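Local coordinates for nucleoprotein (Sendai virus, PDB 6M7D) that encapsidates the viral RNA genome in a helical nucleocapsid, one subunit per six ribonucleotides, shielding it from nucleases and presenting it as template for RNA synthesis, at residues Y101-D109 against D116-D124. Numbering follows the deposited sequence.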
ATOM      1  N   TYR A 101      -0.215  -6.873  21.987  1.00 10.95           N
ATOM      2  CA  TYR A 101       1.220  -7.045  21.824  1.00 10.95           C
ATOM      3  C   TYR A 101       1.856  -7.211  23.194  1.00 10.95           C
ATOM      4  O   TYR A 101       1.732  -6.331  24.050  1.00 10.95           O
ATOM      5  CB  TYR A 101       1.831  -5.858  21.084  1.00 10.95           C
ATOM      6  CG  TYR A 101       1.519  -5.836  19.610  1.00 10.95           C
ATOM      7  CD1 TYR A 101       1.601  -6.987  18.849  1.00 10.95           C
ATOM      8  CD2 TYR A 101       1.138  -4.667  18.984  1.00 10.95           C
ATOM      9  CE1 TYR A 101       1.322  -6.971  17.506  1.00 10.95           C
ATOM     10  CE2 TYR A 101       0.854  -4.642  17.643  1.00 10.95           C
ATOM     11  CZ  TYR A 101       0.946  -5.794  16.908  1.00 10.95           C
ATOM     12  OH  TYR A 101       0.660  -5.771  15.566  1.00 10.95           O
ATOM     13  N   VAL A 102       2.522  -8.339  23.403  1.00 10.69           N
ATOM     14  CA  VAL A 102       3.277  -8.598  24.620  1.00 10.69           C
ATOM     15  C   VAL A 102       4.739  -8.345  24.296  1.00 10.69           C
ATOM     16  O   VAL A 102       5.370  -9.122  23.576  1.00 10.69           O
ATOM     17  CB  VAL A 102       3.058 -10.024  25.136  1.00 10.69           C
ATOM     18  CG1 VAL A 102       3.450 -10.118  26.593  1.00 10.69           C
ATOM     19  CG2 VAL A 102       1.624 -10.419  24.955  1.00 10.69           C
ATOM     20  N   ILE A 103       5.280  -7.256  24.823  1.00 11.80           N
ATOM     21  CA  ILE A 103       6.623  -6.826  24.463  1.00 11.80           C
ATOM     22  C   ILE A 103       7.638  -7.597  25.292  1.00 11.80           C
ATOM     23  O   ILE A 103       7.651  -7.505  26.523  1.00 11.80           O
ATOM     24  CB  ILE A 103       6.786  -5.313  24.655  1.00 11.80           C
ATOM     25  CG1 ILE A 103       5.864  -4.568  23.694  1.00 11.80           C
ATOM     26  CG2 ILE A 103       8.220  -4.912  24.434  1.00 11.80           C
ATOM     27  CD1 ILE A 103       5.831  -3.094  23.922  1.00 11.80           C
ATOM     28  N   TYR A 104       8.484  -8.362  24.616  1.00 14.02           N
ATOM     29  CA  TYR A 104       9.610  -9.043  25.227  1.00 14.02           C
ATOM     30  C   TYR A 104      10.884  -8.297  24.860  1.00 14.02           C
ATOM     31  O   TYR A 104      10.951  -7.632  23.826  1.00 14.02           O
ATOM     32  CB  TYR A 104       9.710 -10.492  24.751  1.00 14.02           C
ATOM     33  CG  TYR A 104       8.645 -11.431  25.278  1.00 14.02           C
ATOM     34  CD1 TYR A 104       7.435 -10.957  25.751  1.00 14.02           C
ATOM     35  CD2 TYR A 104       8.859 -12.800  25.300  1.00 14.02           C
ATOM     36  CE1 TYR A 104       6.472 -11.815  26.228  1.00 14.02           C
ATOM     37  CE2 TYR A 104       7.903 -13.665  25.777  1.00 14.02           C
ATOM     38  CZ  TYR A 104       6.711 -13.168  26.240  1.00 14.02           C
ATOM     39  OH  TYR A 104       5.750 -14.027  26.717  1.00 14.02           O
ATOM     40  N   ASN A 105      11.894  -8.402  25.711  1.00 15.40           N
ATOM     41  CA  ASN A 105      13.161  -7.724  25.490  1.00 15.40           C
ATOM     42  C   ASN A 105      14.238  -8.743  25.163  1.00 15.40           C
ATOM     43  O   ASN A 105      14.426  -9.710  25.903  1.00 15.40           O
ATOM     44  CB  ASN A 105      13.569  -6.902  26.711  1.00 15.40           C
ATOM     45  CG  ASN A 105      12.730  -5.661  26.877  1.00 15.40           C
ATOM     46  OD1 ASN A 105      11.588  -5.724  27.328  1.00 15.40           O
ATOM     47  ND2 ASN A 105      13.290  -4.518  26.514  1.00 15.40           N
ATOM     48  N   ILE A 106      14.932  -8.527  24.053  1.00 15.23           N
ATOM     49  CA  ILE A 106      16.122  -9.296  23.720  1.00 15.23           C
ATOM     50  C   ILE A 106      17.295  -8.629  24.423  1.00 15.23           C
ATOM     51  O   ILE A 106      17.609  -7.467  24.159  1.00 15.23           O
ATOM     52  CB  ILE A 106      16.360  -9.365  22.211  1.00 15.23           C
ATOM     53  CG1 ILE A 106      15.075  -9.725  21.474  1.00 15.23           C
ATOM     54  CG2 ILE A 106      17.449 -10.370  21.912  1.00 15.23           C
ATOM     55  CD1 ILE A 106      14.569 -11.074  21.818  1.00 15.23           C
ATOM     56  N   GLU A 107      17.924  -9.377  25.334  1.00 20.22           N
ATOM     57  CA  GLU A 107      19.071  -8.872  26.133  1.00 20.22           C
ATOM     58  C   GLU A 107      20.317  -9.697  25.805  1.00 20.22           C
ATOM     59  O   GLU A 107      20.215 -10.938  25.786  1.00 20.22           O
ATOM     60  CB  GLU A 107      18.752  -8.978  27.625  1.00 20.22           C
ATOM     61  CG  GLU A 107      17.563  -8.138  28.054  1.00 20.22           C
ATOM     62  CD  GLU A 107      17.787  -6.639  27.968  1.00 20.22           C
ATOM     63  OE1 GLU A 107      18.883  -6.229  27.537  1.00 20.22           O
ATOM     64  OE2 GLU A 107      16.866  -5.884  28.335  1.00 20.22           O
ATOM     65  N   LYS A 108      21.456  -9.031  25.600  1.00 23.31           N
ATOM     66  CA  LYS A 108      22.721  -9.740  25.272  1.00 23.31           C
ATOM     67  C   LYS A 108      23.557  -9.876  26.549  1.00 23.31           C
ATOM     68  O   LYS A 108      23.883  -8.837  27.153  1.00 23.31           O
ATOM     69  CB  LYS A 108      23.497  -8.955  24.210  1.00 23.31           C
ATOM     70  CG  LYS A 108      24.806  -9.584  23.752  1.00 23.31           C
ATOM     71  CD  LYS A 108      24.624 -10.652  22.697  1.00 23.31           C
ATOM     72  CE  LYS A 108      25.934 -11.255  22.236  1.00 23.31           C
ATOM     73  NZ  LYS A 108      25.732 -12.234  21.143  1.00 23.31           N
ATOM     74  N   ASP A 109      23.885 -11.115  26.934  1.00 25.88           N
ATOM     75  CA  ASP A 109      24.697 -11.373  28.154  1.00 25.88           C
ATOM     76  C   ASP A 109      26.007 -12.058  27.748  1.00 25.88           C
ATOM     77  O   ASP A 109      25.942 -13.111  27.084  1.00 25.88           O
ATOM     78  CB  ASP A 109      23.926 -12.221  29.169  1.00 25.88           C
ATOM     79  CG  ASP A 109      22.899 -11.438  29.969  1.00 25.88           C
ATOM     80  OD1 ASP A 109      22.628 -10.278  29.604  1.00 25.88           O
ATOM     81  OD2 ASP A 109      22.379 -11.996  30.956  1.00 25.88           O
ATOM     82  N   ASP A 116      23.476 -17.872  21.512  1.00 21.07           N
ATOM     83  CA  ASP A 116      24.181 -16.767  20.809  1.00 21.07           C
ATOM     84  C   ASP A 116      24.312 -15.554  21.737  1.00 21.07           C
ATOM     85  O   ASP A 116      24.110 -14.424  21.251  1.00 21.07           O
ATOM     86  CB  ASP A 116      23.501 -16.415  19.484  1.00 21.07           C
ATOM     87  CG  ASP A 116      23.305 -17.613  18.571  1.00 21.07           C
ATOM     88  OD1 ASP A 116      23.849 -18.688  18.892  1.00 21.07           O
ATOM     89  OD2 ASP A 116      22.609 -17.461  17.548  1.00 21.07           O
ATOM     90  N   GLY A 117      24.609 -15.781  23.019  1.00 19.32           N
ATOM     91  CA  GLY A 117      24.774 -14.659  23.963  1.00 19.32           C
ATOM     92  C   GLY A 117      23.499 -13.857  24.156  1.00 19.32           C
ATOM     93  O   GLY A 117      23.567 -12.814  24.834  1.00 19.32           O
ATOM     94  N   PHE A 118      22.367 -14.335  23.630  1.00 19.84           N
ATOM     95  CA  PHE A 118      21.097 -13.576  23.764  1.00 19.84           C
ATOM     96  C   PHE A 118      20.219 -14.217  24.841  1.00 19.84           C
ATOM     97  O   PHE A 118      20.407 -15.408  25.155  1.00 19.84           O
ATOM     98  CB  PHE A 118      20.351 -13.504  22.428  1.00 19.84           C
ATOM     99  CG  PHE A 118      21.043 -12.705  21.353  1.00 19.84           C
ATOM    100  CD1 PHE A 118      21.202 -11.335  21.476  1.00 19.84           C
ATOM    101  CD2 PHE A 118      21.522 -13.322  20.209  1.00 19.84           C
ATOM    102  CE1 PHE A 118      21.834 -10.601  20.486  1.00 19.84           C
ATOM    103  CE2 PHE A 118      22.154 -12.587  19.218  1.00 19.84           C
ATOM    104  CZ  PHE A 118      22.308 -11.228  19.358  1.00 19.84           C
ATOM    105  N   ILE A 119      19.307 -13.422  25.403  1.00 19.02           N
ATOM    106  CA  ILE A 119      18.367 -13.879  26.415  1.00 19.02           C
ATOM    107  C   ILE A 119      17.143 -12.978  26.359  1.00 19.02           C
ATOM    108  O   ILE A 119      17.269 -11.759  26.206  1.00 19.02           O
ATOM    109  CB  ILE A 119      19.001 -13.879  27.823  1.00 19.02           C
ATOM    110  CG1 ILE A 119      18.022 -14.404  28.878  1.00 19.02           C
ATOM    111  CG2 ILE A 119      19.530 -12.503  28.184  1.00 19.02           C
ATOM    112  CD1 ILE A 119      17.373 -15.717  28.520  1.00 19.02           C
ATOM    113  N   VAL A 120      15.957 -13.594  26.404  1.00 17.52           N
ATOM    114  CA  VAL A 120      14.686 -12.815  26.357  1.00 17.52           C
ATOM    115  C   VAL A 120      14.218 -12.624  27.800  1.00 17.52           C
ATOM    116  O   VAL A 120      13.882 -13.630  28.450  1.00 17.52           O
ATOM    117  CB  VAL A 120      13.617 -13.534  25.512  1.00 17.52           C
ATOM    118  CG1 VAL A 120      12.286 -12.799  25.541  1.00 17.52           C
ATOM    119  CG2 VAL A 120      14.081 -13.751  24.080  1.00 17.52           C
ATOM    120  N   LYS A 121      14.210 -11.375  28.273  1.00 21.40           N
ATOM    121  CA  LYS A 121      13.806 -11.097  29.674  1.00 21.40           C
ATOM    122  C   LYS A 121      12.761  -9.978  29.718  1.00 21.40           C
ATOM    123  O   LYS A 121      13.007  -8.918  29.112  1.00 21.40           O
ATOM    124  CB  LYS A 121      15.036 -10.670  30.481  1.00 21.40           C
ATOM    125  CG  LYS A 121      16.270 -11.541  30.298  1.00 21.40           C
ATOM    126  CD  LYS A 121      17.553 -10.845  30.697  1.00 21.40           C
ATOM    127  CE  LYS A 121      17.487 -10.226  32.077  1.00 21.40           C
ATOM    128  NZ  LYS A 121      18.733  -9.499  32.411  1.00 21.40           N
ATOM    129  N   THR A 122      11.655 -10.204  30.431  1.00 21.29           N
ATOM    130  CA  THR A 122      10.635  -9.138  30.617  1.00 21.29           C
ATOM    131  C   THR A 122      10.847  -8.589  32.031  1.00 21.29           C
ATOM    132  O   THR A 122      10.579  -9.334  32.993  1.00 21.29           O
ATOM    133  CB  THR A 122       9.215  -9.672  30.397  1.00 21.29           C
ATOM    134  OG1 THR A 122       9.120 -10.124  29.045  1.00 21.29           O
ATOM    135  CG2 THR A 122       8.148  -8.635  30.663  1.00 21.29           C
ATOM    136  N   ARG A 123      11.319  -7.343  32.134  1.00 24.27           N
ATOM    137  CA  ARG A 123      11.641  -6.720  33.447  1.00 24.27           C
ATOM    138  C   ARG A 123      12.634  -7.634  34.177  1.00 24.27           C
ATOM    139  O   ARG A 123      13.632  -8.036  33.548  1.00 24.27           O
ATOM    140  CB  ARG A 123      10.381  -6.387  34.256  1.00 24.27           C
ATOM    141  CG  ARG A 123      10.572  -5.243  35.242  1.00 24.27           C
ATOM    142  CD  ARG A 123       9.276  -4.721  35.836  1.00 24.27           C
ATOM    143  NE  ARG A 123       9.492  -3.498  36.596  1.00 24.27           N
ATOM    144  CZ  ARG A 123       8.535  -2.798  37.193  1.00 24.27           C
ATOM    145  NH1 ARG A 123       8.837  -1.698  37.860  1.00 24.27           N
ATOM    146  NH2 ARG A 123       7.278  -3.200  37.122  1.00 24.27           N
ATOM    147  N   ASP A 124      12.377  -7.934  35.454  1.00 25.67           N
ATOM    148  CA  ASP A 124      13.266  -8.807  36.269  1.00 25.67           C
ATOM    149  C   ASP A 124      13.289 -10.241  35.718  1.00 25.67           C
ATOM    150  O   ASP A 124      14.391 -10.815  35.621  1.00 25.67           O
ATOM    151  CB  ASP A 124      12.833  -8.797  37.737  1.00 25.67           C
ATOM    152  CG  ASP A 124      12.766  -7.402  38.335  1.00 25.67           C
ATOM    153  OD1 ASP A 124      12.165  -7.256  39.417  1.00 25.67           O
ATOM    154  OD2 ASP A 124      13.317  -6.473  37.712  1.00 25.67           O
TER
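The ammonium group of K108 is held from two directions: NZ donates to the D116 carbonyl O at 2.7 Å and sits 4.1 Å from the centroid of the F118 ring in a cation-pi contact. The carbonyl bond is not made on a lone pair, since NZ stands about 40° out of the carbonyl plane. These residues lie near the turn end of an antiparallel beta hairpin formed by strands 99-108 and 118-122, in what is, by similarity, the globular Ncore. K108 reaches both partners because CG is anti to its backbone N (chi1 -179°) and the chain then bends at chi2, laying CD over the same ring face, 3.6 Å from CE1 of F118. A weak, long ion pair with D49 adds a further partner for NZ, and F118 also stacks on F135 of helix 129-135.

Along the ladder, E107 N bonds to I119 O and K121 N to N105 O, while the return bond from I119 N to E107 O is bent and weak. D109 N to G117 O carries the pairing just past the end of strand 99-108. On the face shared with K108 and F118, I106 CD1 meets V120 CG2 at 3.5 Å, and I106 also packs on L134 and F135. On the opposite face, with I119, E107 OE1 is hydrogen-bonded to S43 OG, and E107 CG touches K121 CD at 3.8 Å, the two side chains crossing at about a right angle.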